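RavA (Legionella pneumophila str. Paris, PDB 6WO6) is of unknown biochemical activity but is a largely helical effector that Legionella probably delivers into its host cell. Local coordinates at residues R263-D268 with Q272-R277; E304-L309 with S315-K320; F255-D260 with A288-E293; M235-F240 with I249-A254. The protein carries 2 engineered substitutions. All coordinates share one frame; numbering follows the deposited sequence.

Contact 1: R263-D268 with Q272-R277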
loop_
_atom_site.group_PDB
_atom_site.type_symbol
_atom_site.label_atom_id
_atom_site.label_comp_id
_atom_site.label_asym_id
_atom_site.label_seq_id
_atom_site.Cartn_x
_atom_site.Cartn_y
_atom_site.Cartn_z
ATOM N N ARG A 263 -24.718 -6.263 28.699
ATOM C CA ARG A 263 -25.840 -5.576 29.327
ATOM C C ARG A 263 -27.020 -6.509 29.586
ATOM O O ARG A 263 -27.571 -6.525 30.691
ATOM C CB ARG A 263 -26.282 -4.399 28.451
ATOM C CG ARG A 263 -27.261 -3.439 29.115
ATOM C CD ARG A 263 -27.683 -2.331 28.151
ATOM N NE ARG A 263 -28.257 -1.173 28.837
ATOM C CZ ARG A 263 -29.557 -1.009 29.081
ATOM N NH1 ARG A 263 -30.433 -1.930 28.697
ATOM N NH2 ARG A 263 -29.981 0.080 29.711
ATOM N N ASN A 264 -27.419 -7.292 28.583
ATOM C CA ASN A 264 -28.635 -8.090 28.664
ATOM C C ASN A 264 -28.378 -9.555 28.992
ATOM O O ASN A 264 -29.126 -10.143 29.782
ATOM C CB ASN A 264 -29.414 -7.986 27.350
ATOM C CG ASN A 264 -29.875 -6.568 27.064
ATOM O OD1 ASN A 264 -30.399 -5.885 27.945
ATOM N ND2 ASN A 264 -29.667 -6.113 25.832
ATOM N N LEU A 265 -27.344 -10.165 28.410
ATOM C CA LEU A 265 -27.075 -11.570 28.698
ATOM C C LEU A 265 -26.456 -11.759 30.075
ATOM O O LEU A 265 -26.722 -12.769 30.737
ATOM C CB LEU A 265 -26.164 -12.173 27.623
ATOM C CG LEU A 265 -25.952 -13.685 27.739
ATOM C CD1 LEU A 265 -27.291 -14.400 27.770
ATOM C CD2 LEU A 265 -25.102 -14.203 26.598
ATOM N N LEU A 266 -25.645 -10.807 30.527
ATOM C CA LEU A 266 -25.029 -10.878 31.843
ATOM C C LEU A 266 -25.740 -10.006 32.870
ATOM O O LEU A 266 -25.201 -9.780 33.959
ATOM C CB LEU A 266 -23.552 -10.495 31.749
ATOM C CG LEU A 266 -22.764 -11.419 30.819
ATOM C CD1 LEU A 266 -21.274 -11.120 30.864
ATOM C CD2 LEU A 266 -23.036 -12.866 31.188
ATOM N N GLY A 267 -26.933 -9.521 32.550
ATOM C CA GLY A 267 -27.744 -8.750 33.470
ATOM C C GLY A 267 -28.673 -9.620 34.288
ATOM O O GLY A 267 -28.376 -10.780 34.589
ATOM N N ASP A 268 -29.825 -9.051 34.646
ATOM C CA ASP A 268 -30.784 -9.734 35.509
ATOM C C ASP A 268 -31.780 -10.595 34.744
ATOM O O ASP A 268 -32.304 -11.564 35.306
ATOM C CB ASP A 268 -31.550 -8.715 36.356
ATOM C CG ASP A 268 -30.663 -8.009 37.360
ATOM O OD1 ASP A 268 -29.772 -8.670 37.936
ATOM O OD2 ASP A 268 -30.854 -6.793 37.570
ATOM N N GLN A 272 -34.221 -11.837 27.966
ATOM C CA GLN A 272 -34.381 -10.693 27.073
ATOM C C GLN A 272 -33.317 -10.676 25.984
ATOM O O GLN A 272 -33.555 -10.150 24.890
ATOM C CB GLN A 272 -34.333 -9.388 27.869
ATOM C CG GLN A 272 -35.394 -9.273 28.945
ATOM C CD GLN A 272 -35.267 -7.989 29.741
ATOM O OE1 GLN A 272 -34.276 -7.263 29.621
ATOM N NE2 GLN A 272 -36.273 -7.701 30.560
ATOM N N PHE A 273 -32.140 -11.241 26.259
ATOM C CA PHE A 273 -31.110 -11.322 25.231
ATOM C C PHE A 273 -31.559 -12.193 24.066
ATOM O O PHE A 273 -31.239 -11.904 22.907
ATOM C CB PHE A 273 -29.811 -11.859 25.827
ATOM C CG PHE A 273 -28.722 -12.060 24.814
ATOM C CD1 PHE A 273 -27.971 -10.985 24.362
ATOM C CD2 PHE A 273 -28.448 -13.321 24.309
ATOM C CE1 PHE A 273 -26.963 -11.164 23.428
ATOM C CE2 PHE A 273 -27.444 -13.506 23.373
ATOM C CZ PHE A 273 -26.700 -12.425 22.932
ATOM N N PHE A 274 -32.301 -13.265 24.351
ATOM C CA PHE A 274 -32.676 -14.220 23.317
ATOM C C PHE A 274 -34.017 -13.909 22.671
ATOM O O PHE A 274 -34.243 -14.304 21.521
ATOM C CB PHE A 274 -32.703 -15.636 23.899
ATOM C CG PHE A 274 -31.363 -16.117 24.380
ATOM C CD1 PHE A 274 -30.473 -16.722 23.502
ATOM C CD2 PHE A 274 -30.989 -15.963 25.705
ATOM C CE1 PHE A 274 -29.233 -17.167 23.936
ATOM C CE2 PHE A 274 -29.754 -16.404 26.148
ATOM C CZ PHE A 274 -28.874 -17.008 25.259
ATOM N N SER A 275 -34.911 -13.211 23.371
ATOM C CA SER A 275 -36.232 -12.898 22.842
ATOM C C SER A 275 -36.312 -11.518 22.205
ATOM O O SER A 275 -37.370 -11.155 21.682
ATOM C CB SER A 275 -37.285 -13.010 23.948
ATOM O OG SER A 275 -37.094 -12.016 24.937
ATOM N N SER A 276 -35.230 -10.743 22.233
ATOM C CA SER A 276 -35.255 -9.405 21.664
ATOM C C SER A 276 -35.240 -9.459 20.141
ATOM O O SER A 276 -34.769 -10.423 19.532
ATOM C CB SER A 276 -34.065 -8.591 22.165
ATOM O OG SER A 276 -33.952 -7.371 21.457
ATOM N N ARG A 277 -35.767 -8.399 19.524
ATOM C CA ARG A 277 -35.741 -8.291 18.071
ATOM C C ARG A 277 -34.324 -8.138 17.532
ATOM O O ARG A 277 -34.095 -8.385 16.343
ATOM C CB ARG A 277 -36.606 -7.114 17.619
ATOM C CG ARG A 277 -36.127 -5.770 18.143
ATOM C CD ARG A 277 -37.238 -5.016 18.856
ATOM N NE ARG A 277 -36.738 -3.815 19.519
ATOM C CZ ARG A 277 -36.460 -3.735 20.817
ATOM N NH1 ARG A 277 -36.006 -2.598 21.330
ATOM N NH2 ARG A 277 -36.638 -4.788 21.606
#

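Contact 2: E304-L309 with S315-K320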
loop_
_atom_site.group_PDB
_atom_site.type_symbol
_atom_site.label_atom_id
_atom_site.label_comp_id
_atom_site.label_asym_id
_atom_site.label_seq_id
_atom_site.Cartn_x
_atom_site.Cartn_y
_atom_site.Cartn_z
ATOM N N GLU A 304 -29.746 -20.246 36.347
ATOM C CA GLU A 304 -30.672 -20.013 37.452
ATOM C C GLU A 304 -31.651 -18.892 37.124
ATOM O O GLU A 304 -32.831 -18.960 37.493
ATOM C CB GLU A 304 -29.904 -19.691 38.734
ATOM C CG GLU A 304 -29.086 -20.844 39.283
ATOM C CD GLU A 304 -28.488 -20.527 40.640
ATOM O OE1 GLU A 304 -28.299 -21.464 41.445
ATOM O OE2 GLU A 304 -28.215 -19.336 40.904
ATOM N N LYS A 305 -31.181 -17.848 36.439
ATOM C CA LYS A 305 -32.074 -16.781 36.000
ATOM C C LYS A 305 -32.964 -17.195 34.832
ATOM O O LYS A 305 -33.773 -16.375 34.381
ATOM C CB LYS A 305 -31.269 -15.537 35.617
ATOM C CG LYS A 305 -30.478 -14.912 36.757
ATOM C CD LYS A 305 -29.781 -13.637 36.295
ATOM C CE LYS A 305 -28.787 -13.129 37.329
ATOM N NZ LYS A 305 -27.611 -14.032 37.451
ATOM N N LEU A 306 -32.824 -18.421 34.321
ATOM C CA LEU A 306 -33.701 -18.944 33.275
ATOM C C LEU A 306 -34.538 -20.134 33.736
ATOM O O LEU A 306 -35.137 -20.818 32.895
ATOM C CB LEU A 306 -32.883 -19.352 32.045
ATOM C CG LEU A 306 -32.032 -18.304 31.325
ATOM C CD1 LEU A 306 -31.105 -18.983 30.322
ATOM C CD2 LEU A 306 -32.902 -17.259 30.640
ATOM N N ALA A 307 -34.612 -20.396 35.043
ATOM C CA ALA A 307 -35.160 -21.669 35.503
ATOM C C ALA A 307 -36.677 -21.745 35.347
ATOM O O ALA A 307 -37.218 -22.828 35.092
ATOM C CB ALA A 307 -34.764 -21.910 36.958
ATOM N N LYS A 308 -37.378 -20.624 35.498
ATOM C CA LYS A 308 -38.837 -20.618 35.478
ATOM C C LYS A 308 -39.425 -20.526 34.072
ATOM O O LYS A 308 -40.636 -20.316 33.938
ATOM C CB LYS A 308 -39.370 -19.469 36.340
ATOM C CG LYS A 308 -39.174 -19.680 37.832
ATOM C CD LYS A 308 -39.888 -18.616 38.645
ATOM C CE LYS A 308 -39.977 -19.018 40.110
ATOM N NZ LYS A 308 -40.781 -20.259 40.303
ATOM N N LEU A 309 -38.613 -20.683 33.031
ATOM C CA LEU A 309 -39.127 -20.665 31.671
ATOM C C LEU A 309 -39.662 -22.041 31.280
ATOM O O LEU A 309 -39.399 -23.052 31.939
ATOM C CB LEU A 309 -38.040 -20.223 30.691
ATOM C CG LEU A 309 -37.536 -18.786 30.847
ATOM C CD1 LEU A 309 -36.344 -18.536 29.937
ATOM C CD2 LEU A 309 -38.653 -17.794 30.559
ATOM N N SER A 315 -34.647 -25.377 26.588
ATOM C CA SER A 315 -33.907 -26.270 25.703
ATOM C C SER A 315 -33.402 -25.534 24.467
ATOM O O SER A 315 -32.265 -25.752 24.032
ATOM C CB SER A 315 -34.784 -27.455 25.298
ATOM O OG SER A 315 -34.111 -28.290 24.371
ATOM N N ASP A 316 -34.228 -24.655 23.893
ATOM C CA ASP A 316 -33.815 -23.895 22.718
ATOM C C ASP A 316 -32.639 -22.976 23.040
ATOM O O ASP A 316 -31.674 -22.888 22.266
ATOM C CB ASP A 316 -35.008 -23.097 22.184
ATOM C CG ASP A 316 -34.651 -22.226 20.997
ATOM O OD1 ASP A 316 -34.335 -22.781 19.923
ATOM O OD2 ASP A 316 -34.699 -20.986 21.139
ATOM N N ILE A 317 -32.697 -22.296 24.189
ATOM C CA ILE A 317 -31.613 -21.394 24.572
ATOM C C ILE A 317 -30.323 -22.172 24.799
ATOM O O ILE A 317 -29.244 -21.755 24.357
ATOM C CB ILE A 317 -32.017 -20.573 25.815
ATOM C CG1 ILE A 317 -33.108 -19.562 25.453
ATOM C CG2 ILE A 317 -30.806 -19.871 26.422
ATOM C CD1 ILE A 317 -33.558 -18.706 26.616
ATOM N N SER A 318 -30.408 -23.319 25.483
ATOM C CA SER A 318 -29.202 -24.109 25.722
ATOM C C SER A 318 -28.634 -24.664 24.420
ATOM O O SER A 318 -27.409 -24.720 24.244
ATOM C CB SER A 318 -29.496 -25.233 26.713
ATOM O OG SER A 318 -30.728 -25.861 26.411
ATOM N N ARG A 319 -29.505 -25.068 23.491
ATOM C CA ARG A 319 -29.050 -25.525 22.181
ATOM C C ARG A 319 -28.282 -24.427 21.458
ATOM O O ARG A 319 -27.189 -24.659 20.923
ATOM C CB ARG A 319 -30.252 -25.976 21.352
ATOM C CG ARG A 319 -30.081 -27.299 20.631
ATOM C CD ARG A 319 -31.427 -28.005 20.519
ATOM N NE ARG A 319 -32.463 -27.114 20.000
ATOM C CZ ARG A 319 -33.757 -27.221 20.287
ATOM N NH1 ARG A 319 -34.181 -28.177 21.100
ATOM N NH2 ARG A 319 -34.628 -26.364 19.767
ATOM N N LYS A 320 -28.852 -23.218 21.425
ATOM C CA LYS A 320 -28.183 -22.105 20.759
ATOM C C LYS A 320 -26.846 -21.787 21.417
ATOM O O LYS A 320 -25.860 -21.505 20.726
ATOM C CB LYS A 320 -29.087 -20.874 20.751
ATOM C CG LYS A 320 -30.267 -20.989 19.804
ATOM C CD LYS A 320 -31.203 -19.800 19.936
ATOM C CE LYS A 320 -32.448 -19.978 19.080
ATOM N NZ LYS A 320 -33.386 -18.825 19.209
#

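Contact 3: F255-D260 with A288-E293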
loop_
_atom_site.group_PDB
_atom_site.type_symbol
_atom_site.label_atom_id
_atom_site.label_comp_id
_atom_site.label_asym_id
_atom_site.label_seq_id
_atom_site.Cartn_x
_atom_site.Cartn_y
_atom_site.Cartn_z
ATOM N N PHE A 255 -18.762 -4.634 18.198
ATOM C CA PHE A 255 -18.824 -3.854 19.431
ATOM C C PHE A 255 -20.241 -3.838 19.997
ATOM O O PHE A 255 -20.439 -4.007 21.210
ATOM C CB PHE A 255 -18.336 -2.427 19.181
ATOM C CG PHE A 255 -16.845 -2.305 19.048
ATOM C CD1 PHE A 255 -15.996 -3.124 19.777
ATOM C CD2 PHE A 255 -16.288 -1.365 18.192
ATOM C CE1 PHE A 255 -14.618 -3.005 19.655
ATOM C CE2 PHE A 255 -14.913 -1.245 18.067
ATOM C CZ PHE A 255 -14.079 -2.067 18.799
ATOM N N ALA A 256 -21.239 -3.637 19.129
ATOM C CA ALA A 256 -22.628 -3.630 19.583
ATOM C C ALA A 256 -23.021 -4.970 20.191
ATOM O O ALA A 256 -23.724 -5.015 21.208
ATOM C CB ALA A 256 -23.561 -3.279 18.423
ATOM N N LEU A 257 -22.580 -6.073 19.581
ATOM C CA LEU A 257 -22.913 -7.395 20.104
ATOM C C LEU A 257 -22.276 -7.627 21.465
ATOM O O LEU A 257 -22.900 -8.217 22.357
ATOM C CB LEU A 257 -22.474 -8.483 19.125
ATOM C CG LEU A 257 -22.603 -9.914 19.654
ATOM C CD1 LEU A 257 -24.053 -10.249 19.962
ATOM C CD2 LEU A 257 -22.012 -10.913 18.674
ATOM N N ARG A 258 -21.025 -7.189 21.644
ATOM C CA ARG A 258 -20.406 -7.298 22.962
ATOM C C ARG A 258 -21.168 -6.478 23.996
ATOM O O ARG A 258 -21.376 -6.932 25.131
ATOM C CB ARG A 258 -18.943 -6.865 22.905
ATOM C CG ARG A 258 -18.379 -6.476 24.261
ATOM C CD ARG A 258 -16.947 -6.936 24.432
ATOM N NE ARG A 258 -16.362 -6.417 25.663
ATOM C CZ ARG A 258 -15.149 -6.728 26.105
ATOM N NH1 ARG A 258 -14.386 -7.568 25.417
ATOM N NH2 ARG A 258 -14.700 -6.202 27.235
ATOM N N ARG A 259 -21.599 -5.268 23.624
ATOM C CA ARG A 259 -22.408 -4.470 24.543
ATOM C C ARG A 259 -23.701 -5.195 24.903
ATOM O O ARG A 259 -24.121 -5.197 26.066
ATOM C CB ARG A 259 -22.715 -3.102 23.932
ATOM C CG ARG A 259 -22.854 -1.988 24.959
ATOM C CD ARG A 259 -23.734 -0.850 24.463
ATOM N NE ARG A 259 -25.000 -0.804 25.193
ATOM C CZ ARG A 259 -25.854 0.217 25.162
ATOM N NH1 ARG A 259 -25.582 1.293 24.434
ATOM N NH2 ARG A 259 -26.980 0.160 25.864
ATOM N N ASP A 260 -24.342 -5.815 23.910
ATOM C CA ASP A 260 -25.570 -6.566 24.152
ATOM C C ASP A 260 -25.328 -7.719 25.117
ATOM O O ASP A 260 -26.108 -7.933 26.055
ATOM C CB ASP A 260 -26.123 -7.080 22.820
ATOM C CG ASP A 260 -27.582 -7.482 22.901
ATOM O OD1 ASP A 260 -28.211 -7.274 23.962
ATOM O OD2 ASP A 260 -28.101 -8.005 21.891
ATOM N N ALA A 288 -18.481 -15.568 17.344
ATOM C CA ALA A 288 -18.574 -16.549 18.421
ATOM C C ALA A 288 -17.406 -16.444 19.395
ATOM O O ALA A 288 -17.554 -16.782 20.577
ATOM C CB ALA A 288 -18.653 -17.958 17.834
ATOM N N ILE A 289 -16.250 -15.963 18.924
ATOM C CA ILE A 289 -15.064 -15.843 19.767
ATOM C C ILE A 289 -15.337 -15.006 21.010
ATOM O O ILE A 289 -14.636 -15.144 22.018
ATOM C CB ILE A 289 -13.898 -15.251 18.944
ATOM C CG1 ILE A 289 -12.569 -15.413 19.686
ATOM C CG2 ILE A 289 -14.155 -13.788 18.623
ATOM C CD1 ILE A 289 -11.386 -14.850 18.933
ATOM N N LEU A 290 -16.364 -14.155 20.972
ATOM C CA LEU A 290 -16.672 -13.310 22.119
ATOM C C LEU A 290 -17.187 -14.111 23.309
ATOM O O LEU A 290 -17.001 -13.690 24.456
ATOM C CB LEU A 290 -17.702 -12.252 21.725
ATOM C CG LEU A 290 -17.191 -11.027 20.975
ATOM C CD1 LEU A 290 -18.350 -10.176 20.492
ATOM C CD2 LEU A 290 -16.285 -10.225 21.884
ATOM N N PHE A 291 -17.821 -15.261 23.070
ATOM C CA PHE A 291 -18.668 -15.851 24.107
ATOM C C PHE A 291 -17.925 -16.609 25.210
ATOM O O PHE A 291 -18.241 -16.401 26.388
ATOM C CB PHE A 291 -19.722 -16.754 23.462
ATOM C CG PHE A 291 -20.841 -15.993 22.820
ATOM C CD1 PHE A 291 -20.697 -15.463 21.547
ATOM C CD2 PHE A 291 -22.026 -15.781 23.498
ATOM C CE1 PHE A 291 -21.724 -14.754 20.957
ATOM C CE2 PHE A 291 -23.058 -15.070 22.915
ATOM C CZ PHE A 291 -22.910 -14.556 21.644
ATOM N N PRO A 292 -16.963 -17.494 24.905
ATOM C CA PRO A 292 -16.297 -18.222 26.004
ATOM C C PRO A 292 -15.650 -17.318 27.040
ATOM O O PRO A 292 -15.728 -17.609 28.239
ATOM C CB PRO A 292 -15.259 -19.082 25.271
ATOM C CG PRO A 292 -15.836 -19.281 23.919
ATOM C CD PRO A 292 -16.505 -17.978 23.588
ATOM N N GLU A 293 -15.017 -16.220 26.618
ATOM C CA GLU A 293 -14.393 -15.308 27.572
ATOM C C GLU A 293 -15.441 -14.581 28.408
ATOM O O GLU A 293 -15.404 -14.616 29.642
ATOM C CB GLU A 293 -13.510 -14.298 26.837
ATOM C CG GLU A 293 -12.024 -14.445 27.113
ATOM C CD GLU A 293 -11.313 -15.266 26.054
ATOM O OE1 GLU A 293 -10.071 -15.386 26.128
ATOM O OE2 GLU A 293 -11.994 -15.787 25.144
#

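Contact 4: M235-F240 with I249-A254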
loop_
_atom_site.group_PDB
_atom_site.type_symbol
_atom_site.label_atom_id
_atom_site.label_comp_id
_atom_site.label_asym_id
_atom_site.label_seq_id
_atom_site.Cartn_x
_atom_site.Cartn_y
_atom_site.Cartn_z
ATOM N N MET A 235 -13.205 5.579 14.685
ATOM C CA MET A 235 -12.943 6.816 13.958
ATOM C C MET A 235 -11.796 6.640 12.976
ATOM O O MET A 235 -11.854 7.142 11.851
ATOM C CB MET A 235 -12.642 7.959 14.929
ATOM C CG MET A 235 -13.804 8.340 15.827
ATOM S SD MET A 235 -15.296 8.781 14.913
ATOM C CE MET A 235 -15.052 10.539 14.690
ATOM N N LYS A 236 -10.752 5.906 13.369
ATOM C CA LYS A 236 -9.637 5.683 12.452
ATOM C C LYS A 236 -10.057 4.834 11.256
ATOM O O LYS A 236 -9.683 5.135 10.110
ATOM C CB LYS A 236 -8.469 5.043 13.201
ATOM C CG LYS A 236 -7.704 6.053 14.047
ATOM C CD LYS A 236 -6.775 5.401 15.053
ATOM C CE LYS A 236 -6.068 6.461 15.881
ATOM N NZ LYS A 236 -5.241 5.867 16.963
ATOM N N ILE A 237 -10.843 3.779 11.493
ATOM C CA ILE A 237 -11.333 2.963 10.383
ATOM C C ILE A 237 -12.161 3.815 9.427
ATOM O O ILE A 237 -11.945 3.799 8.210
ATOM C CB ILE A 237 -12.134 1.759 10.905
ATOM C CG1 ILE A 237 -11.224 0.826 11.706
ATOM C CG2 ILE A 237 -12.777 1.010 9.749
ATOM C CD1 ILE A 237 -11.972 -0.218 12.500
ATOM N N LYS A 238 -13.109 4.589 9.964
ATOM C CA LYS A 238 -13.869 5.504 9.116
ATOM C C LYS A 238 -12.977 6.559 8.477
ATOM O O LYS A 238 -13.374 7.177 7.484
ATOM C CB LYS A 238 -14.992 6.167 9.918
ATOM C CG LYS A 238 -16.306 5.397 9.878
ATOM C CD LYS A 238 -16.766 4.996 11.269
ATOM C CE LYS A 238 -17.807 5.959 11.825
ATOM N NZ LYS A 238 -19.111 5.859 11.106
ATOM N N GLY A 239 -11.786 6.773 9.018
ATOM C CA GLY A 239 -10.850 7.708 8.439
ATOM C C GLY A 239 -10.157 7.188 7.195
ATOM O O GLY A 239 -10.022 7.924 6.213
ATOM N N PHE A 240 -9.691 5.937 7.212
ATOM C CA PHE A 240 -9.017 5.393 6.033
ATOM C C PHE A 240 -9.825 4.318 5.306
ATOM O O PHE A 240 -9.302 3.693 4.378
ATOM C CB PHE A 240 -7.619 4.866 6.393
ATOM C CG PHE A 240 -7.616 3.647 7.275
ATOM C CD1 PHE A 240 -7.723 2.377 6.731
ATOM C CD2 PHE A 240 -7.464 3.770 8.645
ATOM C CE1 PHE A 240 -7.713 1.255 7.539
ATOM C CE2 PHE A 240 -7.448 2.650 9.459
ATOM C CZ PHE A 240 -7.570 1.390 8.902
ATOM N N ILE A 249 -18.595 -1.670 9.079
ATOM C CA ILE A 249 -19.865 -2.284 9.456
ATOM C C ILE A 249 -19.633 -3.401 10.464
ATOM O O ILE A 249 -20.273 -3.454 11.524
ATOM C CB ILE A 249 -20.603 -2.804 8.208
ATOM C CG1 ILE A 249 -20.860 -1.675 7.207
ATOM C CG2 ILE A 249 -21.916 -3.457 8.595
ATOM C CD1 ILE A 249 -21.495 -2.148 5.911
ATOM N N LYS A 250 -18.695 -4.304 10.155
ATOM C CA LYS A 250 -18.497 -5.474 11.003
ATOM C C LYS A 250 -17.926 -5.090 12.363
ATOM O O LYS A 250 -18.346 -5.639 13.387
ATOM C CB LYS A 250 -17.594 -6.488 10.304
ATOM C CG LYS A 250 -18.091 -6.907 8.928
ATOM C CD LYS A 250 -18.485 -8.363 8.861
ATOM C CE LYS A 250 -18.947 -8.715 7.457
ATOM N NZ LYS A 250 -19.466 -10.105 7.355
ATOM N N VAL A 251 -16.978 -4.148 12.403
ATOM C CA VAL A 251 -16.387 -3.746 13.677
ATOM C C VAL A 251 -17.437 -3.098 14.572
ATOM O O VAL A 251 -17.527 -3.399 15.773
ATOM C CB VAL A 251 -15.185 -2.814 13.434
ATOM C CG1 VAL A 251 -14.783 -2.107 14.713
ATOM C CG2 VAL A 251 -14.012 -3.604 12.885
ATOM N N GLN A 252 -18.259 -2.209 14.004
ATOM C CA GLN A 252 -19.285 -1.562 14.813
ATOM C C GLN A 252 -20.325 -2.569 15.297
ATOM O O GLN A 252 -20.759 -2.512 16.456
ATOM C CB GLN A 252 -19.932 -0.424 14.021
ATOM C CG GLN A 252 -18.948 0.699 13.675
ATOM C CD GLN A 252 -19.626 1.954 13.156
ATOM O OE1 GLN A 252 -20.071 2.801 13.933
ATOM N NE2 GLN A 252 -19.703 2.083 11.834
ATOM N N SER A 253 -20.706 -3.526 14.445
ATOM C CA SER A 253 -21.693 -4.509 14.877
ATOM C C SER A 253 -21.120 -5.463 15.922
ATOM O O SER A 253 -21.851 -5.912 16.811
ATOM C CB SER A 253 -22.232 -5.288 13.678
ATOM O OG SER A 253 -21.529 -6.505 13.506
ATOM N N ALA A 254 -19.822 -5.772 15.851
ATOM C CA ALA A 254 -19.218 -6.631 16.864
ATOM C C ALA A 254 -19.134 -5.918 18.207
ATOM O O ALA A 254 -19.401 -6.520 19.256
ATOM C CB ALA A 254 -17.833 -7.092 16.412
#

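Contact 1: R263-D268 with Q272-R277
The corner between helix 246-265 and the short helix 270-275 is closed by L265, which packs on the rings of F273 and F274. The two helices follow each other with only a short turn between them, and the backbones come close, with N264 CA 5.3 Å from F273 CA. L265 CB lies over one face of the F273 ring in a CH-pi contact, 4.1 Å from the centroid and 22° off the ring normal. With CG of L265 turned away from its backbone N (chi1 -173°), the branched end runs on along this aromatic surface. Its CD1 reaches CE2 of F274 at 3.6 Å and CD2 of F273 at 3.8 Å, while its CD2 approaches F273 CE2. The rings also meet each other: F273 CD2 stands above the centre of the F274 ring, 3.7 Å from its plane. N264 adds its CB at the edge of the F273 ring, 4.2 Å from F273 CB; its amide turns back along its own helix, where ND2 is hydrogen-bonded to D260 OD1. Outside the corner, F279 meets both phenylalanine rings, L295 touches L265, and I317 and L321 of helix 311-327 lie against F274. No hydrogen bond joins the two segments, so apolar and aromatic contacts hold what is a tight corner between two consecutive helices of an all-alpha fold.

Contact 2: E304-L309 with S315-K320
L306 and L309 converge on one side chain, I317, and each takes a different branch of it. L306 CD1 meets I317 CG2 tip to tip at 4.0 Å, and L309 CD1 approaches I317 CD1 more loosely, at 4.3 Å. The torsion of I317 (chi1 -70°) sets CG1 beside its backbone N and CG2 opposite that N, which spreads the two branches between the leucines. Behind the leucines, two overlapping type I turns, E304 to A307 and L306 to L309, bring both side chains round to the helix; the backbone bonds of these turns are weak. On the other side, I317 is carried by helix 311-327, where R319 N binds S315 O at 2.9 Å. D316, next to I317, joins an ionic network along the same helix, its OD2 lying 3.2 Å from K320 NZ in a weak bond and its OD1 3.6 Å from R319 NH2. Farther out, E271 of helix 270-275 is touched by both leucines. This is a loop-helix contact in an all-alpha fold, in which the turns after helix 299-304 lay two leucines on the helix that follows.

Contact 3: F255-D260 with A288-E293
L257 and L290 bring helix 246-265 against the short helix 290-294, a helix-helix contact in the C-terminal part of this all-alpha chain. The tight part is apolar and centres on CD1 of L290. This methyl lies 4.1 Å from R258 CB and 4.2 Å from L257 CD2, touching two consecutive residues of the longer helix, and the backbones are nearest here, with R258 CA 7.1 Å from L290 CA. The two leucine side chains run alongside each other, pointing opposite ways. Because CG of L257 is turned away from its backbone N (chi1 172°), CD2 also comes to F291, 4.5 Å from CE1 and oblique to the ring. Other helices close in on these residues: L283 touches L257, I324 and C284 touch F291, and A222 and L223 lie against L290.

The side carrying R258 is looser and partly exposed. Beyond CB its chain bends at chi2 (142°) and leaves the leucines, so that only its aliphatic base serves the contact. The guanidinium is engaged elsewhere, NE in a salt bridge with E262 OE2 and NH1 in weak hydrogen bonds to the carbonyls of A222 and L223. No polar bond crosses between the segments. Within the second segment, A288 O accepts a hydrogen bond from F291 N at 2.9 Å and also lies in plane at the edge of the F291 ring.

Contact 4: M235-F240 with I249-A254
K236 NZ, one residue before the I237 side chain that meets V251, is gripped by several groups: a salt bridge to D232 OD2, a hydrogen bond to F190 O and a cation-pi contact with F195. The bond to D232 stays within helix 230-240, while F190 and F195 tie the helix to its surroundings; its contact with the next helix is apolar at the centre. There I237 and V251 meet end to end. I237 CD1 sits at the fork of the valine, 4.0 Å from V251 CG1 and equally 4.0 Å from V251 CG2. The torsion of V251 (chi1 165°) puts CG1 opposite its backbone N and CG2 beside it, and both methyls face the isoleucine. Helix 230-240 and helix 246-265 are consecutive in the chain and form a helical hairpin; the closest backbone pair, I237 CA and V251 CA, is 9.0 Å apart, a spacing that leaves the meeting to side chains. A218 and L221 of helix 214-224 touch V251 as well, and F190 lies against I237. At the partly exposed side, the K238 chain lies roughly perpendicular to that of Q252. The lysine chain is bent at three successive bonds, bringing NZ to 3.9 Å from Q252 NE2, and its CD lies 4.2 Å from the same nitrogen. These two nitrogens make no hydrogen bond with each other, and K238 NZ has a long, weak ion pair with E243 OE1.

From the N terminus, contact 4 comes first and closes the short loop between helix 230-240 and helix 246-265. That long helix then serves two more contacts. Contact 3 closes a wide loop, bringing the middle of the helix to residues 288-293, and contact 1, at the C-terminal end of helix 246-265, is nested inside that loop. Contact 2 follows in series, folding residues 304-309 onto helix 311-327. Neighbours touch: L290 CD1 of contact 3 lies 4.0 Å from A254 O of contact 4, and F274 CE2 of contact 1 is 3.6 Å from I317 CG2 of contact 2. Contacts 2 and 4 are farthest apart, with centres about 34 Å from each other.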